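Local structure of PurR transcriptional regulator (Vibrio parahaemolyticus, 3D8U) at residues N122-I126 with Q138-W142; F125-N131 with L157-P163; L185-E190 with I213-S219; L197-H201 with A225-L229. The protein probably acts as a LacI-family transcriptional regulator that binds cis-regulatory DNA. All blocks are in the same frame, centred on the assembly; numbering follows the deposited sequence.

Contact 1: N122-I126 with Q138-W142; sequences NVGFI and QLHGW
Helix 138-142 runs antiparallel to strand 123-126 at 176°, the two axes 10.0 Å apart, and Leu139 is the residue closest in register to Phe125 (CA to CA 7.6 Å), whose chi1 t sends its ring to the helix. Gln138 points toward the strand and lays its CB 4.2 Å from Phe125 CZ. Leu139 leaves the helix sideways, yet brings CD2 over a face of the Phe125 ring, 3.8 Å from the centroid and 3.4 Å from Phe125 CD2, a CH-pi contact. This is the first half of a beta-alpha-beta crossover, in which helix 133-148 packs on one face of the sheet of a periplasmic-binding-protein-like domain before the chain returns in strand 156-159. Trp142, with chi1 t, closes the helical turn through its N to Gln138 O (2.9 Å) and spreads its indole over the strand. Phe125 CB stands over the six-membered ring, 3.7 Å from its centroid; the two aromatic rings, inclined at 27°, are slid apart with centroids 5.5 Å away. At the indole edge Trp142 CZ2 meets Val123 O at 3.5 Å.

Contact 2: F125-N131 with L157-P163; sequences FIGARGN and LTTHEAP
Backbone hydrogen bonds lace 125-131 to 157-163. Along the strands Leu157 N gives to Phe125 O (2.9 Å), Gly127 N to Leu157 O (3.0 Å) and Thr159 N to Gly127 O (3.2 Å). Past the regular ladder, Arg129 N donates to Glu161 O (2.7 Å) and Gly130 N to Thr159 O (2.9 Å). The strand axes lie 4.8 Å apart at 5°, with Ile126 level with Leu157 and Gly127 with Thr158, the parallel pairing of a beta-alpha-beta unit whose crossover is helix 133-148. Strand 157-159 is an edge of the four-stranded parallel sheet in the periplasmic-binding-protein-like domain. Arg129 adopts the left-handed conformation (phi/psi 37/54) as the chain turns away. Ile126 and Leu157 share one sheet face. On the other, Thr158 CG2 meets the edge of the Phe125 ring at CE2, 4.2 Å away, and Gly127 leaves room for that ring. Ala128 CB sits 3.2 Å from Glu161 O and 4.5 Å from Pro163 CD. Main-chain bonding thus carries on from the ladder into the following loops.

Contact 3: L185-E190 with I213-S219; sequences LVCSHE and IICLEGS
Strands 185-187 and 213-215 run parallel, their axes 4.9 Å apart at 17°, with Leu185 level with Ile213, Val186 with Ile214 and Cys187 with Cys215. Ile214 N donates to Leu185 O (2.9 Å), Cys187 N to Ile214 O (3.0 Å) and Leu216 N to Cys187 O (2.8 Å). The pairing belongs to the beta-alpha-beta unit that crosses over through helix 190-203, in the sheet of the periplasmic-binding-protein-like domain. His189 is the N-cap of that helix, and Ser219 that of helix 220-223. On one face of the sheet Val186 CG2 meets Ile214 CG2 at 4.0 Å, and Val186 CG1 meets Leu216 CD1 at 3.4 Å; on the other Leu185 CB lies 4.3 Å from Ile213 CG1. Cys215, chi1 t, places SG 3.4 Å from Glu190 CA and accepts a bond from Glu217 N (3.4 Å). Ser188 OG and His189 ND1 are hydrogen-bonded at 2.5 Å, while Glu217 OE2 bonds to Tyr236 OH. Glu190, extended with chi1 and chi2 both t, takes Ser219 N (2.6 Å) and Ser219 OG (3.0 Å) on OE2, which also accepts from Gly222 N; Ser219 OG itself caps Met221 N. One carboxylate at the start of helix 190-203 thereby gathers donors from the first turn of helix 220-223, coupling the two helix starts beyond the last beta bridge.

Contact 4: L197-H201 with A225-L229; sequences LFECH and AYPSL
Leu197 inserts its side chain into the curve of the loop 225-229, CD1 resting 3.8 Å from Ala225 CB, 3.4 Å from Tyr226 O and 3.6 Å from Pro227 O. Leu197 CD2 meets Pro227 CD at 3.8 Å, and Leu197 CG lies 4.4 Å from Leu229 CD2, so one leucine touches four of the five loop residues. Segment 197-201 is regular helix, with His201 N bonded to Leu197 O (3.1 Å). That places Leu197 and His201 one turn apart and both CA-to-CB bonds toward the loop, whereas 225-229 has no regular structure. The closest CA pair, Leu197 and Tyr226, is 8.1 Å apart. A cis peptide bond precedes Pro227 and bends the chain there. His201, chi1 m, sets its ring edge against that bend: CE1 is 2.9 Å from Tyr226 O and NE2 is 3.7 Å from Pro227 CD. The segments meet by packing and form no hydrogen bond with each other. The contact forms part of the interface with the second subunit, where Phe198 stacks on Phe198 of the second subunit, His201 meets His201 of that subunit, and Ala225 packs on its Phe198. Within the chain, the loop links helix 220-223 to strand 231-233 and lies against helix 190-203, where Leu229 also touches Ala193, while Cys200 and Leu229 both reach Ile213 of strand 212-215.

In the fold
From the N terminus, strand 123-128 opens both contact 1 and contact 2. Contact 1 closes first, on helix 133-148; contact 2 closes a longer loop on strand 156-159 within the same crossover. After helix 165-178 the chain enters strand 184-187, which opens contact 3 and lies beside strand 123-128, with Val186 N to Gly124 O and Ser188 N to Ile126 O probably hydrogen-bonded. Contact 4 opens on helix 190-203 before contact 3 closes on strand 212-215, and closes afterwards, so the two cross, meeting at Ile213. Contacts 2 and 3 join neighbouring strands of one parallel sheet, contact 1 lays a helix on it, and contact 4 packs helix 190-203 against a loop at the subunit interface.

Contact 1: N122-I126 with Q138-W142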
loop_
_atom_site.group_PDB
_atom_site.type_symbol
_atom_site.label_atom_id
_atom_site.label_comp_id
_atom_site.label_asym_id
_atom_site.label_seq_id
_atom_site.Cartn_x
_atom_site.Cartn_y
_atom_site.Cartn_z
ATOM N N ASN B 122 -2.486 17.010 26.474
ATOM C CA ASN B 122 -3.350 17.732 25.542
ATOM C C ASN B 122 -3.248 17.406 24.095
ATOM O O ASN B 122 -2.623 18.101 23.312
ATOM C CB ASN B 122 -3.596 19.226 25.855
ATOM C CG ASN B 122 -2.358 20.016 25.936
ATOM O OD1 ASN B 122 -2.178 20.818 26.863
ATOM N ND2 ASN B 122 -1.475 19.819 24.964
ATOM N N VAL B 123 -3.984 16.347 23.789
ATOM C CA VAL B 123 -3.801 15.534 22.638
ATOM C C VAL B 123 -4.707 16.018 21.559
ATOM O O VAL B 123 -5.848 16.298 21.809
ATOM C CB VAL B 123 -4.210 14.089 22.971
ATOM C CG1 VAL B 123 -3.771 13.150 21.868
ATOM C CG2 VAL B 123 -3.616 13.660 24.284
ATOM N N GLY B 124 -4.183 16.106 20.349
ATOM C CA GLY B 124 -5.008 16.328 19.189
ATOM C C GLY B 124 -5.156 15.005 18.475
ATOM O O GLY B 124 -4.418 14.037 18.746
ATOM N N PHE B 125 -6.101 14.960 17.550
ATOM C CA PHE B 125 -6.335 13.756 16.759
ATOM C C PHE B 125 -6.371 14.097 15.282
ATOM O O PHE B 125 -7.051 15.045 14.874
ATOM C CB PHE B 125 -7.691 13.177 17.167
ATOM C CG PHE B 125 -8.060 11.904 16.474
ATOM C CD1 PHE B 125 -7.716 10.670 17.031
ATOM C CD2 PHE B 125 -8.802 11.929 15.294
ATOM C CE1 PHE B 125 -8.097 9.467 16.414
ATOM C CE2 PHE B 125 -9.190 10.723 14.652
ATOM C CZ PHE B 125 -8.835 9.496 15.213
ATOM N N ILE B 126 -5.692 13.318 14.467
ATOM C CA ILE B 126 -5.862 13.490 13.052
ATOM C C ILE B 126 -6.197 12.138 12.460
ATOM O O ILE B 126 -5.453 11.185 12.651
ATOM C CB ILE B 126 -4.584 14.040 12.416
ATOM C CG1 ILE B 126 -4.238 15.411 12.990
ATOM C CG2 ILE B 126 -4.758 14.184 10.943
ATOM C CD1 ILE B 126 -2.769 15.777 12.793
ATOM N N GLN B 138 -12.538 5.031 16.259
ATOM C CA GLN B 138 -11.254 5.461 16.821
ATOM C C GLN B 138 -11.363 6.847 17.451
ATOM O O GLN B 138 -10.786 7.091 18.503
ATOM C CB GLN B 138 -10.152 5.520 15.757
ATOM C CG GLN B 138 -10.139 4.390 14.755
ATOM C CD GLN B 138 -9.073 4.578 13.693
ATOM O OE1 GLN B 138 -8.086 3.837 13.654
ATOM N NE2 GLN B 138 -9.255 5.575 12.829
ATOM N N LEU B 139 -12.083 7.750 16.786
ATOM C CA LEU B 139 -12.317 9.110 17.273
ATOM C C LEU B 139 -12.950 9.003 18.619
ATOM O O LEU B 139 -12.486 9.581 19.590
ATOM C CB LEU B 139 -13.322 9.831 16.386
ATOM C CG LEU B 139 -13.110 11.261 15.888
ATOM C CD1 LEU B 139 -14.362 12.036 16.072
ATOM C CD2 LEU B 139 -11.988 11.966 16.582
ATOM N N HIS B 140 -14.024 8.229 18.653
ATOM C CA HIS B 140 -14.791 8.012 19.849
ATOM C C HIS B 140 -13.899 7.415 20.909
ATOM O O HIS B 140 -13.950 7.824 22.070
ATOM C CB HIS B 140 -15.926 7.062 19.555
ATOM C CG HIS B 140 -17.093 7.713 18.902
ATOM N ND1 HIS B 140 -18.014 7.013 18.157
ATOM C CD2 HIS B 140 -17.510 8.998 18.902
ATOM C CE1 HIS B 140 -18.954 7.836 17.730
ATOM N NE2 HIS B 140 -18.673 9.047 18.173
ATOM N N GLY B 141 -13.069 6.458 20.510
ATOM C CA GLY B 141 -12.170 5.839 21.456
ATOM C C GLY B 141 -11.359 6.934 22.090
ATOM O O GLY B 141 -11.151 6.951 23.282
ATOM N N TRP B 142 -10.935 7.880 21.278
ATOM C CA TRP B 142 -10.027 8.902 21.754
ATOM C C TRP B 142 -10.767 9.874 22.649
ATOM O O TRP B 142 -10.227 10.321 23.664
ATOM C CB TRP B 142 -9.338 9.601 20.582
ATOM C CG TRP B 142 -8.772 10.933 20.891
ATOM C CD1 TRP B 142 -7.627 11.203 21.595
ATOM C CD2 TRP B 142 -9.321 12.206 20.513
ATOM N NE1 TRP B 142 -7.428 12.578 21.671
ATOM C CE2 TRP B 142 -8.449 13.211 21.018
ATOM C CE3 TRP B 142 -10.466 12.598 19.814
ATOM C CZ2 TRP B 142 -8.695 14.576 20.847
ATOM C CZ3 TRP B 142 -10.692 13.974 19.622
ATOM C CH2 TRP B 142 -9.814 14.937 20.150
#

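Contact 2: F125-N131 with L157-P163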
loop_
_atom_site.group_PDB
_atom_site.type_symbol
_atom_site.label_atom_id
_atom_site.label_comp_id
_atom_site.label_asym_id
_atom_site.label_seq_id
_atom_site.Cartn_x
_atom_site.Cartn_y
_atom_site.Cartn_z
ATOM N N PHE B 125 -6.101 14.960 17.550
ATOM C CA PHE B 125 -6.335 13.756 16.759
ATOM C C PHE B 125 -6.371 14.097 15.282
ATOM O O PHE B 125 -7.051 15.045 14.874
ATOM C CB PHE B 125 -7.691 13.177 17.167
ATOM C CG PHE B 125 -8.060 11.904 16.474
ATOM C CD1 PHE B 125 -7.716 10.670 17.031
ATOM C CD2 PHE B 125 -8.802 11.929 15.294
ATOM C CE1 PHE B 125 -8.097 9.467 16.414
ATOM C CE2 PHE B 125 -9.190 10.723 14.652
ATOM C CZ PHE B 125 -8.835 9.496 15.213
ATOM N N ILE B 126 -5.692 13.318 14.467
ATOM C CA ILE B 126 -5.862 13.490 13.052
ATOM C C ILE B 126 -6.197 12.138 12.460
ATOM O O ILE B 126 -5.453 11.185 12.651
ATOM C CB ILE B 126 -4.584 14.040 12.416
ATOM C CG1 ILE B 126 -4.238 15.411 12.990
ATOM C CG2 ILE B 126 -4.758 14.184 10.943
ATOM C CD1 ILE B 126 -2.769 15.777 12.793
ATOM N N GLY B 127 -7.305 12.050 11.735
ATOM C CA GLY B 127 -7.638 10.808 11.027
ATOM C C GLY B 127 -8.295 10.958 9.666
ATOM O O GLY B 127 -8.798 12.031 9.327
ATOM N N ALA B 128 -8.306 9.892 8.871
ATOM C CA ALA B 128 -8.992 9.975 7.583
ATOM C C ALA B 128 -9.892 8.817 7.230
ATOM O O ALA B 128 -10.068 7.879 7.997
ATOM C CB ALA B 128 -8.014 10.206 6.488
ATOM N N ARG B 129 -10.411 8.882 6.009
ATOM C CA ARG B 129 -11.589 8.113 5.559
ATOM C C ARG B 129 -12.603 8.024 6.697
ATOM O O ARG B 129 -13.044 6.953 7.078
ATOM C CB ARG B 129 -11.256 6.768 4.868
ATOM C CG ARG B 129 -9.959 6.100 5.251
ATOM C CD ARG B 129 -10.067 5.346 6.563
ATOM N NE ARG B 129 -10.416 3.930 6.381
ATOM C CZ ARG B 129 -11.001 3.174 7.315
ATOM N NH1 ARG B 129 -11.316 3.698 8.509
ATOM N NH2 ARG B 129 -11.288 1.896 7.051
ATOM N N GLY B 130 -12.951 9.208 7.205
ATOM C CA GLY B 130 -13.790 9.381 8.373
ATOM C C GLY B 130 -15.265 9.504 8.078
ATOM O O GLY B 130 -16.034 10.011 8.906
ATOM N N ASN B 131 -15.650 9.058 6.889
ATOM C CA ASN B 131 -17.045 8.827 6.557
ATOM C C ASN B 131 -17.250 7.308 6.564
ATOM O O ASN B 131 -18.389 6.830 6.619
ATOM C CB ASN B 131 -17.426 9.455 5.197
ATOM C CG ASN B 131 -17.101 10.993 5.098
ATOM O OD1 ASN B 131 -17.594 11.675 4.189
ATOM N ND2 ASN B 131 -16.265 11.518 6.005
ATOM N N LEU B 157 -9.101 16.618 13.670
ATOM C CA LEU B 157 -9.355 16.832 12.254
ATOM C C LEU B 157 -9.638 15.529 11.571
ATOM O O LEU B 157 -8.830 14.589 11.703
ATOM C CB LEU B 157 -8.115 17.401 11.585
ATOM C CG LEU B 157 -7.976 18.867 11.247
ATOM C CD1 LEU B 157 -9.012 19.713 11.963
ATOM C CD2 LEU B 157 -6.577 19.285 11.655
ATOM N N THR B 158 -10.728 15.452 10.806
ATOM C CA THR B 158 -10.928 14.264 9.959
ATOM C C THR B 158 -11.233 14.605 8.502
ATOM O O THR B 158 -11.780 15.666 8.222
ATOM C CB THR B 158 -12.016 13.359 10.516
ATOM O OG1 THR B 158 -13.183 14.137 10.784
ATOM C CG2 THR B 158 -11.558 12.686 11.817
ATOM N N THR B 159 -10.863 13.740 7.563
ATOM C CA THR B 159 -11.351 13.915 6.190
ATOM C C THR B 159 -12.000 12.663 5.677
ATOM O O THR B 159 -11.727 11.555 6.134
ATOM C CB THR B 159 -10.258 14.328 5.168
ATOM O OG1 THR B 159 -9.291 13.279 5.020
ATOM C CG2 THR B 159 -9.558 15.625 5.591
ATOM N N HIS B 160 -12.874 12.847 4.708
ATOM C CA HIS B 160 -13.454 11.721 3.993
ATOM C C HIS B 160 -12.377 11.130 3.072
ATOM O O HIS B 160 -12.440 9.965 2.693
ATOM C CB HIS B 160 -14.735 12.149 3.238
ATOM C CG HIS B 160 -14.644 13.484 2.536
ATOM N ND1 HIS B 160 -15.423 13.799 1.436
ATOM C CD2 HIS B 160 -13.880 14.584 2.776
ATOM C CE1 HIS B 160 -15.140 15.028 1.032
ATOM N NE2 HIS B 160 -14.200 15.523 1.819
ATOM N N GLU B 161 -11.357 11.934 2.772
ATOM C CA GLU B 161 -10.247 11.490 1.942
ATOM C C GLU B 161 -9.366 10.391 2.537
ATOM O O GLU B 161 -9.575 9.955 3.664
ATOM C CB GLU B 161 -9.414 12.677 1.489
ATOM C CG GLU B 161 -9.779 13.070 0.065
ATOM C CD GLU B 161 -9.690 14.567 -0.162
ATOM O OE1 GLU B 161 -10.671 15.142 -0.683
ATOM O OE2 GLU B 161 -8.646 15.170 0.196
ATOM N N ALA B 162 -8.392 9.944 1.746
ATOM C CA ALA B 162 -7.496 8.855 2.137
ATOM C C ALA B 162 -6.297 9.413 2.895
ATOM O O ALA B 162 -5.938 10.586 2.699
ATOM C CB ALA B 162 -7.053 8.069 0.920
ATOM N N PRO B 163 -5.684 8.572 3.765
ATOM C CA PRO B 163 -4.603 8.973 4.656
ATOM C C PRO B 163 -3.381 9.321 3.831
ATOM O O PRO B 163 -3.130 8.674 2.818
ATOM C CB PRO B 163 -4.336 7.703 5.446
ATOM C CG PRO B 163 -4.706 6.620 4.512
ATOM C CD PRO B 163 -5.977 7.138 3.938
#

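Contact 3: L185-E190 with I213-S219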
loop_
_atom_site.group_PDB
_atom_site.type_symbol
_atom_site.label_atom_id
_atom_site.label_comp_id
_atom_site.label_asym_id
_atom_site.label_seq_id
_atom_site.Cartn_x
_atom_site.Cartn_y
_atom_site.Cartn_z
ATOM N N LEU B 185 -0.128 13.932 19.599
ATOM C CA LEU B 185 -1.020 13.636 18.508
ATOM C C LEU B 185 -1.419 12.177 18.433
ATOM O O LEU B 185 -0.562 11.294 18.587
ATOM C CB LEU B 185 -0.314 13.991 17.218
ATOM C CG LEU B 185 -0.780 15.117 16.314
ATOM C CD1 LEU B 185 -1.507 16.163 17.080
ATOM C CD2 LEU B 185 0.453 15.693 15.621
ATOM N N VAL B 186 -2.697 11.903 18.181
ATOM C CA VAL B 186 -3.104 10.536 17.838
ATOM C C VAL B 186 -3.381 10.538 16.351
ATOM O O VAL B 186 -4.234 11.269 15.889
ATOM C CB VAL B 186 -4.411 10.080 18.533
ATOM C CG1 VAL B 186 -4.761 8.664 18.123
ATOM C CG2 VAL B 186 -4.318 10.169 20.032
ATOM N N CYS B 187 -2.684 9.722 15.597
ATOM C CA CYS B 187 -2.948 9.628 14.186
ATOM C C CYS B 187 -3.661 8.340 13.840
ATOM O O CYS B 187 -3.222 7.233 14.248
ATOM C CB CYS B 187 -1.633 9.635 13.446
ATOM S SG CYS B 187 -0.787 11.143 13.719
ATOM N N SER B 188 -4.714 8.460 13.040
ATOM C CA SER B 188 -5.469 7.294 12.661
ATOM C C SER B 188 -4.638 6.282 11.855
ATOM O O SER B 188 -4.921 5.069 11.899
ATOM C CB SER B 188 -6.674 7.704 11.853
ATOM O OG SER B 188 -6.279 7.987 10.535
ATOM N N HIS B 189 -3.624 6.784 11.148
ATOM C CA HIS B 189 -2.926 6.025 10.120
ATOM C C HIS B 189 -1.457 6.348 10.126
ATOM O O HIS B 189 -1.037 7.439 10.516
ATOM C CB HIS B 189 -3.410 6.427 8.731
ATOM C CG HIS B 189 -4.682 5.785 8.323
ATOM N ND1 HIS B 189 -5.869 6.015 8.973
ATOM C CD2 HIS B 189 -4.961 4.935 7.310
ATOM C CE1 HIS B 189 -6.829 5.326 8.384
ATOM N NE2 HIS B 189 -6.304 4.657 7.373
ATOM N N GLU B 190 -0.670 5.417 9.612
ATOM C CA GLU B 190 0.769 5.562 9.663
ATOM C C GLU B 190 1.306 6.641 8.739
ATOM O O GLU B 190 2.249 7.338 9.109
ATOM C CB GLU B 190 1.426 4.226 9.382
ATOM C CG GLU B 190 2.825 4.090 9.897
ATOM C CD GLU B 190 3.485 2.909 9.285
ATOM O OE1 GLU B 190 3.260 2.675 8.066
ATOM O OE2 GLU B 190 4.209 2.198 10.017
ATOM N N ILE B 213 3.888 11.625 19.810
ATOM C CA ILE B 213 3.078 11.136 18.692
ATOM C C ILE B 213 2.702 9.668 18.867
ATOM O O ILE B 213 3.524 8.849 19.313
ATOM C CB ILE B 213 3.813 11.339 17.311
ATOM C CG1 ILE B 213 3.861 12.825 16.902
ATOM C CG2 ILE B 213 3.125 10.568 16.188
ATOM C CD1 ILE B 213 4.838 13.142 15.743
ATOM N N ILE B 214 1.489 9.295 18.488
ATOM C CA ILE B 214 1.156 7.867 18.569
ATOM C C ILE B 214 0.282 7.437 17.398
ATOM O O ILE B 214 -0.730 8.081 17.101
ATOM C CB ILE B 214 0.509 7.510 19.947
ATOM C CG1 ILE B 214 0.467 5.988 20.109
ATOM C CG2 ILE B 214 -0.855 8.247 20.145
ATOM C CD1 ILE B 214 -0.436 5.479 21.167
ATOM N N CYS B 215 0.666 6.362 16.722
ATOM C CA CYS B 215 -0.026 5.980 15.487
ATOM C C CYS B 215 -0.966 4.857 15.777
ATOM O O CYS B 215 -0.661 3.996 16.586
ATOM C CB CYS B 215 0.962 5.540 14.426
ATOM S SG CYS B 215 0.193 4.784 12.970
ATOM N N LEU B 216 -2.117 4.851 15.128
ATOM C CA LEU B 216 -3.156 3.875 15.494
ATOM C C LEU B 216 -3.069 2.553 14.722
ATOM O O LEU B 216 -3.847 1.629 14.977
ATOM C CB LEU B 216 -4.533 4.507 15.291
ATOM C CG LEU B 216 -5.374 4.917 16.505
ATOM C CD1 LEU B 216 -4.563 5.260 17.757
ATOM C CD2 LEU B 216 -6.312 6.066 16.139
ATOM N N GLU B 217 -2.137 2.483 13.767
ATOM C CA GLU B 217 -1.994 1.322 12.893
ATOM C C GLU B 217 -0.622 1.363 12.269
ATOM O O GLU B 217 -0.478 1.626 11.076
ATOM C CB GLU B 217 -3.076 1.285 11.806
ATOM C CG GLU B 217 -3.196 -0.063 11.110
ATOM C CD GLU B 217 -3.775 0.002 9.680
ATOM O OE1 GLU B 217 -3.547 1.017 8.947
ATOM O OE2 GLU B 217 -4.435 -0.999 9.275
ATOM N N GLY B 218 0.396 1.137 13.086
ATOM C CA GLY B 218 1.787 1.151 12.617
ATOM C C GLY B 218 2.240 -0.117 11.915
ATOM O O GLY B 218 1.632 -1.175 12.019
ATOM N N SER B 219 3.314 0.013 11.172
ATOM C CA SER B 219 3.957 -1.093 10.524
ATOM C C SER B 219 5.440 -0.862 10.775
ATOM O O SER B 219 5.823 0.111 11.434
ATOM C CB SER B 219 3.687 -1.013 9.023
ATOM O OG SER B 219 4.680 -0.237 8.342
#

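Contact 4: L197-H201 with A225-L229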
loop_
_atom_site.group_PDB
_atom_site.type_symbol
_atom_site.label_atom_id
_atom_site.label_comp_id
_atom_site.label_asym_id
_atom_site.label_seq_id
_atom_site.Cartn_x
_atom_site.Cartn_y
_atom_site.Cartn_z
ATOM N N LEU B 197 5.361 13.737 12.033
ATOM C CA LEU B 197 6.740 13.612 12.527
ATOM C C LEU B 197 7.677 14.513 11.752
ATOM O O LEU B 197 8.387 15.333 12.322
ATOM C CB LEU B 197 7.240 12.175 12.355
ATOM C CG LEU B 197 8.131 11.584 13.458
ATOM C CD1 LEU B 197 9.079 10.564 12.880
ATOM C CD2 LEU B 197 8.930 12.591 14.264
ATOM N N PHE B 198 7.682 14.325 10.437
ATOM C CA PHE B 198 8.432 15.146 9.540
ATOM C C PHE B 198 8.122 16.626 9.731
ATOM O O PHE B 198 9.030 17.446 9.645
ATOM C CB PHE B 198 8.116 14.729 8.123
ATOM C CG PHE B 198 8.978 13.624 7.609
ATOM C CD1 PHE B 198 10.337 13.558 7.938
ATOM C CD2 PHE B 198 8.460 12.672 6.731
ATOM C CE1 PHE B 198 11.155 12.538 7.429
ATOM C CE2 PHE B 198 9.283 11.640 6.202
ATOM C CZ PHE B 198 10.618 11.576 6.556
ATOM N N GLU B 199 6.864 16.980 9.999
ATOM C CA GLU B 199 6.492 18.397 10.129
ATOM C C GLU B 199 6.988 18.974 11.456
ATOM O O GLU B 199 7.304 20.167 11.546
ATOM C CB GLU B 199 4.968 18.609 9.959
ATOM C CG GLU B 199 4.457 20.041 9.965
ATOM C CD GLU B 199 4.993 20.822 8.777
ATOM O OE1 GLU B 199 5.444 20.125 7.825
ATOM O OE2 GLU B 199 4.991 22.096 8.785
ATOM N N CYS B 200 7.044 18.125 12.486
ATOM C CA CYS B 200 7.634 18.507 13.754
ATOM C C CYS B 200 9.068 18.896 13.470
ATOM O O CYS B 200 9.505 19.999 13.802
ATOM C CB CYS B 200 7.614 17.328 14.691
ATOM S SG CYS B 200 6.007 17.003 15.396
ATOM N N HIS B 201 9.793 18.011 12.796
ATOM C CA HIS B 201 11.120 18.378 12.341
ATOM C C HIS B 201 11.188 19.729 11.619
ATOM O O HIS B 201 12.083 20.518 11.907
ATOM C CB HIS B 201 11.767 17.257 11.553
ATOM C CG HIS B 201 12.051 16.055 12.391
ATOM N ND1 HIS B 201 12.410 14.837 11.860
ATOM C CD2 HIS B 201 11.999 15.877 13.732
ATOM C CE1 HIS B 201 12.582 13.964 12.831
ATOM N NE2 HIS B 201 12.336 14.567 13.977
ATOM N N ALA B 225 11.188 5.009 11.725
ATOM C CA ALA B 225 11.300 6.454 11.558
ATOM C C ALA B 225 12.213 7.016 12.669
ATOM O O ALA B 225 12.752 6.254 13.451
ATOM C CB ALA B 225 9.959 7.047 11.643
ATOM N N TYR B 226 12.418 8.325 12.730
ATOM C CA TYR B 226 13.211 8.927 13.801
ATOM C C TYR B 226 12.614 10.235 14.308
ATOM O O TYR B 226 12.391 11.142 13.515
ATOM C CB TYR B 226 14.604 9.255 13.319
ATOM C CG TYR B 226 15.387 10.030 14.357
ATOM C CD1 TYR B 226 15.476 11.424 14.297
ATOM C CD2 TYR B 226 16.025 9.366 15.416
ATOM C CE1 TYR B 226 16.189 12.137 15.253
ATOM C CE2 TYR B 226 16.747 10.067 16.375
ATOM C CZ TYR B 226 16.819 11.451 16.283
ATOM O OH TYR B 226 17.514 12.147 17.232
ATOM N N PRO B 227 12.360 10.343 15.624
ATOM C CA PRO B 227 12.409 9.279 16.612
ATOM C C PRO B 227 11.393 8.235 16.188
ATOM O O PRO B 227 10.396 8.608 15.587
ATOM C CB PRO B 227 11.903 9.979 17.869
ATOM C CG PRO B 227 12.249 11.372 17.689
ATOM C CD PRO B 227 11.983 11.621 16.247
ATOM N N SER B 228 11.645 6.957 16.457
ATOM C CA SER B 228 10.746 5.885 16.051
ATOM C C SER B 228 9.452 6.099 16.769
ATOM O O SER B 228 9.448 6.666 17.865
ATOM C CB SER B 228 11.297 4.573 16.539
ATOM O OG SER B 228 11.555 4.673 17.923
ATOM N N LEU B 229 8.339 5.632 16.222
ATOM C CA LEU B 229 7.112 6.002 16.905
ATOM C C LEU B 229 6.240 4.930 17.508
ATOM O O LEU B 229 5.930 3.917 16.891
ATOM C CB LEU B 229 6.279 7.012 16.089
ATOM C CG LEU B 229 6.298 7.018 14.569
ATOM C CD1 LEU B 229 5.802 5.666 14.085
ATOM C CD2 LEU B 229 5.441 8.188 14.086
#